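Local coordinates for protein bacterial regulatory proteins, TetR family (Nitrosomonas europaea, PDB 3NI7) that probably binds DNA through an N-terminal helix-turn-helix domain and acts as a transcriptional regulator of the TetR family, at residues A27-D32 and R49-L54; R61-M66 and M89-A94; E82-L87 and Q130-A135; L157-F162 and R172-F177. All coordinates share one frame; numbering follows the deposited sequence.

Contact 1 (A27-D32 and R49-L54); sequences AVRLYD and REKDEL
Leu30, in the first turn of helix 30-36, lies nearest to Lys51 of helix 51-69, with their CA atoms 7.4 Å apart. Residues 27-29 lead into the first of these helices, and Arg29 is its N-cap residue. Lys51 carries the polar part of the contact. Its chain reaches over to the backbone of Val28, with a bend at chi3 (145°), the torsion that places CE. CE lies 4.0 Å from Val28 CB, so the aliphatic part of the lysine packs on the valine. NZ then makes a weak hydrogen bond of 3.0 Å to Val28 O. The same NZ is hydrogen-bonded to Trp25 O, and the lysine forms a cation-pi contact with the Trp25 ring. Arg29 curls back and gives a second weak bond, from NH1 to Val28 O at 2.9 Å. Its stronger partner is Glu26 O. Two cations thus meet at one carbonyl, with Arg29 NH1 and Lys51 NZ 3.5 Å apart. Beside this polar group, Leu30 and Leu54 pass alongside, pointing opposite ways, and their CD1 atoms touch at 3.9 Å. Together these contacts tie the predicted helix-turn-helix of the TetR-type domain to helix 51-69. Leu54 also packs on Ile12 and Ala16 of helix 7-22. An alanine in place of Lys51 would probably leave Trp25 O without this donor and the Trp25 ring without its cation. The backbone carbonyls of Trp25, Glu26 and Val28 are likely to offset the repulsion between the two positive groups.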
# COMPACT_ATOMS: atom_id res chain seq x y z
N ALA A 27 -8.78 -23.12 0.21
CA ALA A 27 -9.53 -24.38 0.17
C ALA A 27 -10.75 -24.38 -0.77
O ALA A 27 -11.31 -25.47 -1.10
CB ALA A 27 -9.99 -24.73 1.57
N VAL A 28 -11.16 -23.19 -1.23
CA VAL A 28 -12.42 -23.11 -1.96
C VAL A 28 -12.28 -23.58 -3.41
O VAL A 28 -11.48 -23.01 -4.17
CB VAL A 28 -12.96 -21.69 -2.03
CG1 VAL A 28 -14.14 -21.65 -3.01
CG2 VAL A 28 -13.37 -21.21 -0.67
N ARG A 29 -13.05 -24.59 -3.78
CA ARG A 29 -13.17 -25.06 -5.17
C ARG A 29 -14.58 -24.83 -5.72
O ARG A 29 -15.56 -24.77 -4.97
CB ARG A 29 -12.87 -26.55 -5.25
CG ARG A 29 -11.49 -26.95 -4.81
CD ARG A 29 -10.40 -26.36 -5.69
NE ARG A 29 -9.10 -26.58 -5.07
CZ ARG A 29 -8.62 -25.89 -4.04
NH1 ARG A 29 -9.31 -24.89 -3.51
NH2 ARG A 29 -7.42 -26.20 -3.54
N LEU A 30 -14.66 -24.70 -7.04
CA LEU A 30 -15.92 -24.47 -7.72
C LEU A 30 -16.89 -25.63 -7.54
O LEU A 30 -18.09 -25.42 -7.35
CB LEU A 30 -15.69 -24.22 -9.22
CG LEU A 30 -15.48 -22.77 -9.65
CD1 LEU A 30 -15.80 -21.82 -8.51
CD2 LEU A 30 -14.06 -22.56 -10.15
N TYR A 31 -16.37 -26.85 -7.59
CA TYR A 31 -17.22 -28.03 -7.45
C TYR A 31 -17.93 -27.98 -6.10
O TYR A 31 -19.10 -28.33 -6.00
CB TYR A 31 -16.38 -29.30 -7.56
N ASP A 32 -17.20 -27.55 -5.08
CA ASP A 32 -17.76 -27.44 -3.74
C ASP A 32 -18.90 -26.42 -3.74
O ASP A 32 -19.92 -26.63 -3.08
CB ASP A 32 -16.69 -27.03 -2.74
CG ASP A 32 -15.75 -28.17 -2.40
OD1 ASP A 32 -16.22 -29.32 -2.29
OD2 ASP A 32 -14.53 -27.92 -2.25
N ARG A 49 -15.57 -19.17 -14.61
CA ARG A 49 -14.67 -20.21 -15.10
C ARG A 49 -13.42 -20.38 -14.23
O ARG A 49 -12.73 -21.39 -14.34
CB ARG A 49 -14.30 -19.91 -16.56
CG ARG A 49 -15.54 -19.90 -17.46
CD ARG A 49 -15.21 -19.64 -18.84
NE ARG A 49 -14.67 -20.84 -19.47
CZ ARG A 49 -13.40 -21.03 -19.80
NH1 ARG A 49 -12.47 -20.11 -19.52
NH2 ARG A 49 -13.04 -22.16 -20.41
N GLU A 50 -13.14 -19.39 -13.37
CA GLU A 50 -11.92 -19.35 -12.51
C GLU A 50 -12.22 -18.76 -11.15
O GLU A 50 -13.14 -17.98 -10.99
CB GLU A 50 -10.84 -18.47 -13.15
CG GLU A 50 -9.93 -19.14 -14.17
CD GLU A 50 -8.81 -18.19 -14.66
OE1 GLU A 50 -8.37 -17.31 -13.90
OE2 GLU A 50 -8.37 -18.32 -15.82
N LYS A 51 -11.39 -19.11 -10.18
CA LYS A 51 -11.54 -18.65 -8.81
C LYS A 51 -11.31 -17.11 -8.71
O LYS A 51 -12.05 -16.37 -8.03
CB LYS A 51 -10.55 -19.44 -7.93
CG LYS A 51 -11.03 -19.75 -6.53
CD LYS A 51 -10.04 -20.69 -5.83
CE LYS A 51 -9.93 -20.38 -4.32
NZ LYS A 51 -9.09 -21.37 -3.59
N ASP A 52 -10.30 -16.61 -9.40
CA ASP A 52 -10.11 -15.16 -9.49
C ASP A 52 -11.41 -14.48 -9.85
O ASP A 52 -11.78 -13.56 -9.24
CB ASP A 52 -9.13 -14.80 -10.62
CG ASP A 52 -7.68 -15.11 -10.28
OD1 ASP A 52 -7.24 -14.68 -9.17
OD2 ASP A 52 -7.00 -15.76 -11.13
N GLU A 53 -12.10 -14.93 -10.89
CA GLU A 53 -13.27 -14.21 -11.39
C GLU A 53 -14.19 -13.86 -10.25
O GLU A 53 -14.89 -12.86 -10.34
CB GLU A 53 -14.00 -15.01 -12.48
CG GLU A 53 -13.27 -15.01 -13.81
CD GLU A 53 -13.97 -15.83 -14.91
OE1 GLU A 53 -15.13 -16.30 -14.72
OE2 GLU A 53 -13.34 -16.02 -16.00
N LEU A 54 -14.17 -14.67 -9.18
CA LEU A 54 -15.00 -14.43 -7.98
C LEU A 54 -14.54 -13.23 -7.12
O LEU A 54 -15.33 -12.46 -6.56
CB LEU A 54 -15.04 -15.70 -7.12
CG LEU A 54 -15.71 -16.97 -7.70
CD1 LEU A 54 -15.08 -18.23 -7.12
CD2 LEU A 54 -17.19 -16.94 -7.39

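Contact 2 (R61-M66 and M89-A94); sequences RADSRM and MIWLDA
Trp91 NE1 donates a hydrogen bond of 2.6 Å to Asp63 OD1, with an N-H...O angle of 146°. It joins helix 51-69 to helix 80-96 in the all-helical bundle that follows the predicted DNA-binding domain of this TetR-family protein. The two short segments run roughly antiparallel, at 141°, with their axes 8.0 Å apart. The carboxylate lies at the edge of the indole and nearly coplanar with it, the planes being 17° apart. Its other oxygen, OD2, forms a salt bridge with Arg124 of helix 115-135, so Asp63 links three helices. Small residues let the helices come close: Ala62 CB touches Ala94 CB at 3.8 Å and also packs against Trp91 CD1. Met66, a selenomethionine, makes a Met-aromatic contact with Trp91, its selenium lying obliquely 4.4 Å from the centroid of the five-membered ring. Phe160 and Tyr156 of helix 149-164 also meet the indole. Further along the interface Arg65 and Ile90 cross at about a right angle. Ile90 CG2 lies over one face of the guanidinium, toward its rim, and 3.6 Å from Arg65 CB.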
# COMPACT_ATOMS: atom_id res chain seq x y z
N ARG A 61 -19.02 -5.95 -5.96
CA ARG A 61 -20.19 -5.81 -5.12
C ARG A 61 -20.03 -4.58 -4.23
O ARG A 61 -20.96 -3.78 -4.08
CB ARG A 61 -20.45 -7.09 -4.32
CG ARG A 61 -21.71 -6.98 -3.52
CD ARG A 61 -22.00 -8.23 -2.83
NE ARG A 61 -22.38 -9.22 -3.79
CZ ARG A 61 -22.83 -10.41 -3.47
NH1 ARG A 61 -22.94 -10.75 -2.18
NH2 ARG A 61 -23.14 -11.30 -4.45
N ALA A 62 -18.84 -4.42 -3.64
CA ALA A 62 -18.50 -3.21 -2.85
C ALA A 62 -18.67 -1.94 -3.70
O ALA A 62 -19.50 -1.08 -3.41
CB ALA A 62 -17.09 -3.31 -2.34
N ASP A 63 -18.04 -1.93 -4.86
CA ASP A 63 -18.07 -0.74 -5.68
C ASP A 63 -19.52 -0.33 -5.93
O ASP A 63 -19.81 0.86 -6.02
CB ASP A 63 -17.35 -0.98 -7.01
CG ASP A 63 -15.87 -1.22 -6.83
OD1 ASP A 63 -15.37 -1.09 -5.69
OD2 ASP A 63 -15.19 -1.54 -7.83
N SER A 64 -20.43 -1.29 -6.05
CA SER A 64 -21.80 -0.91 -6.36
C SER A 64 -22.54 -0.39 -5.12
O SER A 64 -23.44 0.43 -5.25
CB SER A 64 -22.56 -2.08 -6.92
OG SER A 64 -23.19 -2.67 -5.80
N ARG A 65 -22.19 -0.87 -3.93
CA ARG A 65 -22.73 -0.26 -2.69
C ARG A 65 -22.34 1.20 -2.65
O ARG A 65 -23.16 2.11 -2.50
CB ARG A 65 -22.29 -1.00 -1.41
CG ARG A 65 -23.24 -2.23 -1.07
CD ARG A 65 -24.70 -1.77 -0.69
NE ARG A 65 -24.70 -0.73 0.40
CZ ARG A 65 -24.90 0.60 0.27
NH1 ARG A 65 -24.85 1.37 1.35
NH2 ARG A 65 -25.16 1.18 -0.91
N MSE A 66 -21.07 1.41 -2.90
CA MSE A 66 -20.52 2.73 -3.02
C MSE A 66 -21.25 3.57 -4.06
O MSE A 66 -21.50 4.73 -3.90
CB MSE A 66 -19.07 2.60 -3.39
CG MSE A 66 -18.27 3.78 -3.11
SE MSE A 66 -16.40 3.28 -2.88
CE MSE A 66 -15.87 3.46 -4.73
N MSE A 89 -15.88 4.13 3.51
CA MSE A 89 -16.46 3.31 4.56
C MSE A 89 -17.51 2.34 4.02
O MSE A 89 -17.43 1.18 4.32
CB MSE A 89 -16.98 4.17 5.74
CG MSE A 89 -15.87 4.73 6.65
SE MSE A 89 -14.34 3.52 7.02
CE MSE A 89 -15.27 1.89 7.70
N ILE A 90 -18.43 2.81 3.17
CA ILE A 90 -19.40 1.90 2.52
C ILE A 90 -18.66 0.76 1.84
O ILE A 90 -19.00 -0.40 1.94
CB ILE A 90 -20.24 2.59 1.45
CG1 ILE A 90 -21.20 3.59 2.05
CG2 ILE A 90 -21.07 1.58 0.77
CD1 ILE A 90 -22.40 2.94 2.68
N TRP A 91 -17.62 1.10 1.15
CA TRP A 91 -16.86 0.08 0.46
C TRP A 91 -16.33 -0.93 1.48
O TRP A 91 -16.44 -2.14 1.27
CB TRP A 91 -15.70 0.75 -0.26
CG TRP A 91 -15.06 -0.03 -1.29
CD1 TRP A 91 -15.57 -0.33 -2.49
CD2 TRP A 91 -13.73 -0.55 -1.26
NE1 TRP A 91 -14.65 -1.05 -3.23
CE2 TRP A 91 -13.52 -1.21 -2.49
CE3 TRP A 91 -12.70 -0.53 -0.31
CZ2 TRP A 91 -12.34 -1.86 -2.79
CZ3 TRP A 91 -11.52 -1.17 -0.59
CH2 TRP A 91 -11.34 -1.85 -1.83
N LEU A 92 -15.76 -0.45 2.58
CA LEU A 92 -15.16 -1.41 3.52
C LEU A 92 -16.19 -2.19 4.32
O LEU A 92 -15.98 -3.37 4.62
CB LEU A 92 -14.16 -0.74 4.40
CG LEU A 92 -12.88 -0.35 3.65
CD1 LEU A 92 -12.24 0.88 4.30
CD2 LEU A 92 -11.90 -1.51 3.61
N ASP A 93 -17.32 -1.56 4.59
CA ASP A 93 -18.43 -2.25 5.21
C ASP A 93 -18.95 -3.38 4.30
O ASP A 93 -19.19 -4.51 4.73
CB ASP A 93 -19.54 -1.26 5.57
CG ASP A 93 -19.20 -0.42 6.79
OD1 ASP A 93 -18.09 -0.58 7.38
OD2 ASP A 93 -20.04 0.43 7.17
N ALA A 94 -19.10 -3.06 3.02
CA ALA A 94 -19.48 -4.03 2.06
C ALA A 94 -18.55 -5.24 2.17
O ALA A 94 -18.99 -6.42 2.35
CB ALA A 94 -19.42 -3.44 0.71

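Contact 3 (E82-L87 and Q130-A135)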
# COMPACT_ATOMS: atom_id res chain seq x y z
N GLU A 82 -16.26 14.73 4.43
CA GLU A 82 -17.19 13.67 4.82
C GLU A 82 -17.51 12.75 3.63
O GLU A 82 -17.63 11.55 3.81
CB GLU A 82 -18.50 14.24 5.42
CG GLU A 82 -18.36 15.07 6.70
CD GLU A 82 -19.70 15.69 7.19
OE1 GLU A 82 -20.50 14.98 7.88
OE2 GLU A 82 -19.93 16.91 6.89
N ARG A 83 -17.61 13.31 2.43
CA ARG A 83 -18.02 12.51 1.23
C ARG A 83 -17.09 11.35 0.89
O ARG A 83 -17.50 10.22 0.82
CB ARG A 83 -18.20 13.39 -0.01
CG ARG A 83 -19.50 14.20 -0.00
CD ARG A 83 -19.69 14.96 -1.29
NE ARG A 83 -20.92 15.76 -1.28
CZ ARG A 83 -21.34 16.51 -2.30
NH1 ARG A 83 -20.64 16.58 -3.44
NH2 ARG A 83 -22.47 17.21 -2.19
N ILE A 84 -15.82 11.64 0.73
CA ILE A 84 -14.82 10.62 0.53
C ILE A 84 -14.78 9.64 1.67
O ILE A 84 -14.65 8.47 1.43
CB ILE A 84 -13.45 11.22 0.40
CG1 ILE A 84 -13.38 12.01 -0.89
CG2 ILE A 84 -12.42 10.11 0.41
CD1 ILE A 84 -12.20 12.95 -1.02
N HIS A 85 -14.84 10.10 2.92
CA HIS A 85 -14.83 9.18 4.08
C HIS A 85 -16.05 8.27 4.06
O HIS A 85 -16.00 7.10 4.42
CB HIS A 85 -14.79 9.98 5.37
CG HIS A 85 -14.77 9.14 6.61
ND1 HIS A 85 -15.91 8.86 7.33
CD2 HIS A 85 -13.74 8.61 7.32
CE1 HIS A 85 -15.58 8.15 8.40
NE2 HIS A 85 -14.27 7.99 8.42
N HIS A 86 -17.17 8.81 3.62
CA HIS A 86 -18.37 8.04 3.64
C HIS A 86 -18.31 6.91 2.60
O HIS A 86 -18.65 5.75 2.88
CB HIS A 86 -19.56 8.95 3.40
CG HIS A 86 -20.84 8.32 3.80
ND1 HIS A 86 -21.26 7.10 3.30
CD2 HIS A 86 -21.79 8.71 4.70
CE1 HIS A 86 -22.42 6.77 3.85
NE2 HIS A 86 -22.76 7.73 4.70
N LEU A 87 -17.89 7.23 1.38
CA LEU A 87 -17.81 6.22 0.34
C LEU A 87 -16.81 5.15 0.70
O LEU A 87 -17.05 3.99 0.43
CB LEU A 87 -17.39 6.83 -0.99
CG LEU A 87 -18.31 7.93 -1.53
CD1 LEU A 87 -17.62 8.67 -2.69
CD2 LEU A 87 -19.66 7.30 -1.91
N GLN A 130 -10.00 7.38 -8.49
CA GLN A 130 -10.33 8.57 -9.30
C GLN A 130 -11.82 8.78 -9.33
O GLN A 130 -12.30 9.90 -9.44
CB GLN A 130 -9.78 8.42 -10.68
CG GLN A 130 -8.28 8.49 -10.66
CD GLN A 130 -7.70 8.18 -11.97
OE1 GLN A 130 -8.41 7.80 -12.90
NE2 GLN A 130 -6.39 8.36 -12.08
N TRP A 131 -12.52 7.67 -9.15
CA TRP A 131 -13.96 7.62 -9.11
C TRP A 131 -14.44 8.24 -7.81
O TRP A 131 -15.42 8.98 -7.80
CB TRP A 131 -14.44 6.15 -9.19
CG TRP A 131 -15.90 6.08 -9.21
CD1 TRP A 131 -16.67 6.10 -10.29
CD2 TRP A 131 -16.79 6.09 -8.09
NE1 TRP A 131 -17.99 6.10 -9.95
CE2 TRP A 131 -18.08 6.11 -8.59
CE3 TRP A 131 -16.61 6.09 -6.72
CZ2 TRP A 131 -19.19 6.09 -7.77
CZ3 TRP A 131 -17.73 6.08 -5.91
CH2 TRP A 131 -19.00 6.09 -6.44
N VAL A 132 -13.79 7.91 -6.71
CA VAL A 132 -14.26 8.46 -5.45
C VAL A 132 -14.06 10.00 -5.45
O VAL A 132 -14.92 10.77 -5.00
CB VAL A 132 -13.52 7.87 -4.20
CG1 VAL A 132 -14.12 8.42 -2.98
CG2 VAL A 132 -13.62 6.39 -4.17
N ARG A 133 -12.92 10.40 -6.00
CA ARG A 133 -12.47 11.79 -6.00
C ARG A 133 -13.51 12.62 -6.80
O ARG A 133 -14.04 13.64 -6.31
CB ARG A 133 -11.06 11.84 -6.59
CG ARG A 133 -10.25 13.13 -6.41
CD ARG A 133 -8.98 13.15 -7.40
NE ARG A 133 -7.90 14.07 -6.99
CZ ARG A 133 -7.08 14.72 -7.81
NH1 ARG A 133 -7.13 14.52 -9.15
NH2 ARG A 133 -6.17 15.54 -7.29
N GLU A 134 -13.83 12.13 -7.99
CA GLU A 134 -14.83 12.78 -8.82
C GLU A 134 -16.20 12.72 -8.17
O GLU A 134 -16.99 13.66 -8.30
CB GLU A 134 -14.92 12.11 -10.20
CG GLU A 134 -14.21 12.80 -11.31
CD GLU A 134 -15.02 12.76 -12.57
OE1 GLU A 134 -15.71 13.75 -12.93
OE2 GLU A 134 -14.99 11.72 -13.22
N ALA A 135 -16.48 11.59 -7.50
CA ALA A 135 -17.80 11.32 -6.90
C ALA A 135 -18.14 12.33 -5.82
O ALA A 135 -19.31 12.56 -5.55
CB ALA A 135 -17.82 9.97 -6.31
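Helix 80-96 and helix 115-135 meet here through apolar side chains, in the part of the helical bundle remote from the predicted DNA-binding domain. The two short segments run roughly antiparallel, at 138°, and their axes approach to 9.4 Å. Leu87 is the central residue. Its CG is anti to the carbonyl carbon (chi1 -59°), and its CD1 branch does most of the touching. That methyl meets Val132 CG1 at 3.5 Å. It also packs on Ala135 CB, 3.9 Å away, one turn further along helix 115-135. The same methyl lies obliquely to the Trp131 ring, 4.1 Å from CZ3. Leu87 and Val132 lie alongside each other, running in opposite senses. Val132 CG1 also faces Ile84, whose CG2 branch lies 4.2 Å from it; these two side chains cross obliquely. Helix-on-helix packing of this sort builds the C-terminal helical domain, which in many TetR-family regulators binds the ligand. Met66 of helix 51-69 touches Leu87, Trp131 and Val132, so a third helix covers this apolar cluster. Ile84 reaches Leu182 of helix 172-187. Within segment 130-135 the indole of Trp131 is backed by its own helix. Ala135 CB lies over one face, toward the rim, 3.9 Å above the ring plane, and Val132 CG2 sits at the ring edge, in its plane.

Contact 4 (L157-F162 and R172-F177)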
# COMPACT_ATOMS: atom_id res chain seq x y z
N LEU A 157 -5.10 3.11 0.16
CA LEU A 157 -4.30 1.93 0.42
C LEU A 157 -4.08 1.65 1.90
O LEU A 157 -4.37 0.57 2.38
CB LEU A 157 -2.95 2.05 -0.27
CG LEU A 157 -3.09 1.82 -1.77
CD1 LEU A 157 -1.77 1.66 -2.43
CD2 LEU A 157 -3.85 0.60 -1.97
N MSE A 158 -3.54 2.62 2.63
CA MSE A 158 -3.14 2.35 4.02
C MSE A 158 -4.32 1.98 4.88
O MSE A 158 -4.28 1.01 5.64
CB MSE A 158 -2.51 3.56 4.63
CG MSE A 158 -1.02 3.58 4.66
SE MSE A 158 -0.61 5.19 5.86
CE MSE A 158 1.36 4.92 6.05
N THR A 159 -5.39 2.75 4.74
CA THR A 159 -6.58 2.48 5.52
C THR A 159 -7.02 1.05 5.27
O THR A 159 -7.39 0.34 6.20
CB THR A 159 -7.69 3.38 5.11
OG1 THR A 159 -7.23 4.72 5.21
CG2 THR A 159 -8.87 3.22 6.02
N PHE A 160 -6.98 0.66 3.99
CA PHE A 160 -7.42 -0.66 3.56
C PHE A 160 -6.68 -1.77 4.27
O PHE A 160 -7.29 -2.64 4.90
CB PHE A 160 -7.22 -0.80 2.07
CG PHE A 160 -7.77 -2.06 1.51
CD1 PHE A 160 -9.01 -2.53 1.91
CD2 PHE A 160 -7.05 -2.78 0.59
CE1 PHE A 160 -9.50 -3.68 1.42
CE2 PHE A 160 -7.56 -3.90 0.11
CZ PHE A 160 -8.79 -4.36 0.53
N PHE A 161 -5.36 -1.70 4.18
CA PHE A 161 -4.53 -2.68 4.83
C PHE A 161 -4.66 -2.66 6.34
O PHE A 161 -4.72 -3.73 6.96
CB PHE A 161 -3.09 -2.56 4.35
CG PHE A 161 -2.87 -3.35 3.06
CD1 PHE A 161 -2.42 -4.67 3.10
CD2 PHE A 161 -3.20 -2.79 1.81
CE1 PHE A 161 -2.25 -5.40 1.91
CE2 PHE A 161 -3.03 -3.50 0.62
CZ PHE A 161 -2.56 -4.80 0.67
N PHE A 162 -4.79 -1.46 6.92
CA PHE A 162 -5.07 -1.31 8.37
C PHE A 162 -6.43 -1.92 8.75
O PHE A 162 -6.56 -2.58 9.77
CB PHE A 162 -5.02 0.18 8.75
CG PHE A 162 -5.39 0.48 10.17
CD1 PHE A 162 -4.40 0.61 11.13
CD2 PHE A 162 -6.73 0.64 10.55
CE1 PHE A 162 -4.75 0.89 12.49
CE2 PHE A 162 -7.09 0.91 11.90
CZ PHE A 162 -6.09 1.04 12.86
N ARG A 172 -14.51 0.62 14.22
CA ARG A 172 -14.34 1.91 14.86
C ARG A 172 -12.94 2.45 14.55
O ARG A 172 -12.80 3.60 14.09
CB ARG A 172 -14.50 1.77 16.39
N HIS A 173 -11.92 1.62 14.74
CA HIS A 173 -10.55 2.09 14.71
C HIS A 173 -10.24 2.61 13.31
O HIS A 173 -9.67 3.71 13.19
CB HIS A 173 -9.54 1.01 15.12
CG HIS A 173 -9.44 0.80 16.60
ND1 HIS A 173 -9.41 -0.45 17.18
CD2 HIS A 173 -9.33 1.68 17.62
CE1 HIS A 173 -9.30 -0.33 18.49
NE2 HIS A 173 -9.26 0.95 18.79
N THR A 174 -10.60 1.85 12.27
CA THR A 174 -10.46 2.27 10.88
C THR A 174 -11.18 3.57 10.57
O THR A 174 -10.63 4.44 9.96
CB THR A 174 -11.04 1.19 9.88
OG1 THR A 174 -10.36 -0.08 10.04
CG2 THR A 174 -10.90 1.67 8.46
N ARG A 175 -12.42 3.71 11.00
CA ARG A 175 -13.22 4.91 10.73
C ARG A 175 -12.49 6.12 11.22
O ARG A 175 -12.31 7.09 10.48
CB ARG A 175 -14.60 4.84 11.42
CG ARG A 175 -15.31 3.43 11.27
CD ARG A 175 -16.76 3.43 11.74
NE ARG A 175 -17.57 4.21 10.82
CZ ARG A 175 -18.28 3.68 9.83
NH1 ARG A 175 -18.31 2.34 9.61
NH2 ARG A 175 -18.97 4.49 9.03
N GLN A 176 -12.04 6.07 12.47
CA GLN A 176 -11.26 7.18 13.04
C GLN A 176 -9.96 7.40 12.30
O GLN A 176 -9.62 8.53 11.98
CB GLN A 176 -10.97 6.92 14.49
CG GLN A 176 -10.66 8.20 15.27
CD GLN A 176 -10.49 7.96 16.72
OE1 GLN A 176 -10.17 8.85 17.44
NE2 GLN A 176 -10.73 6.71 17.16
N PHE A 177 -9.25 6.31 12.01
CA PHE A 177 -7.97 6.38 11.27
C PHE A 177 -8.13 7.11 9.95
O PHE A 177 -7.35 8.00 9.64
CB PHE A 177 -7.40 4.98 11.05
CG PHE A 177 -6.24 4.94 10.11
CD1 PHE A 177 -6.44 4.84 8.73
CD2 PHE A 177 -4.95 4.95 10.60
CE1 PHE A 177 -5.34 4.78 7.86
CE2 PHE A 177 -3.85 4.89 9.73
CZ PHE A 177 -4.04 4.80 8.37
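Phe162 and Phe177 form an offset, nearly parallel stack across two antiparallel helices, their ring planes only 8° apart and their centroids separated by 4.7 Å. In both, CG is anti to the backbone N (chi1 176° for Phe162 and 170° for Phe177), which starts the ring out toward the other helix. The Phe162 ring also reaches the other helix directly. Phe177 CB lies over one of its faces, and Thr174 N meets its edge in plane, 3.7 Å from CE2. At the same edge CE2 packs against His173 CB, 4.0 Å away. Phe177 in turn points its own edge at Thr159, where OG1 lies in the ring plane 3.3 Å from CE1. That hydroxyl is hydrogen-bonded to Ile155 O of its own helix. The pair belongs to a helical hairpin, in which helix 149-164 turns back through a short connection into helix 172-187, within the range matched to the COQ9 family. Between the rings and the rest of the bundle, Thr159 and Thr174 touch through their CG2 methyls at 3.5 Å. An alanine in place of Phe162 would probably leave the Phe177 ring without its stacking partner and open a gap beside Thr174 and His173. Phe162 also packs on Glu111 of the second subunit, and Met158, whose CB lies 4.2 Å from Phe177 CZ, packs on Val122 of that subunit.

Overall arrangement
Contact 1 comes first along the chain and lies in the probable DNA-binding part. The other three lie in the helical bundle. Helix 51-69 serves both contact 1 and contact 2, whose centres are 22 Å apart and whose nearest atoms are about 8 Å apart. Contacts 2 and 3 share helix 80-96, their segments interleave in sequence, and they touch through Met66. Contact 4 closes last, between helices 149-164 and 172-187. It touches contact 2 where Leu92 and Trp91 meet Phe160, and contact 3 through His85 and Arg175. Contacts 2, 3 and 4 thus form one continuous packed region, with centres 12 to 15 Å apart, which helix 51-69 links to the probable DNA-binding part.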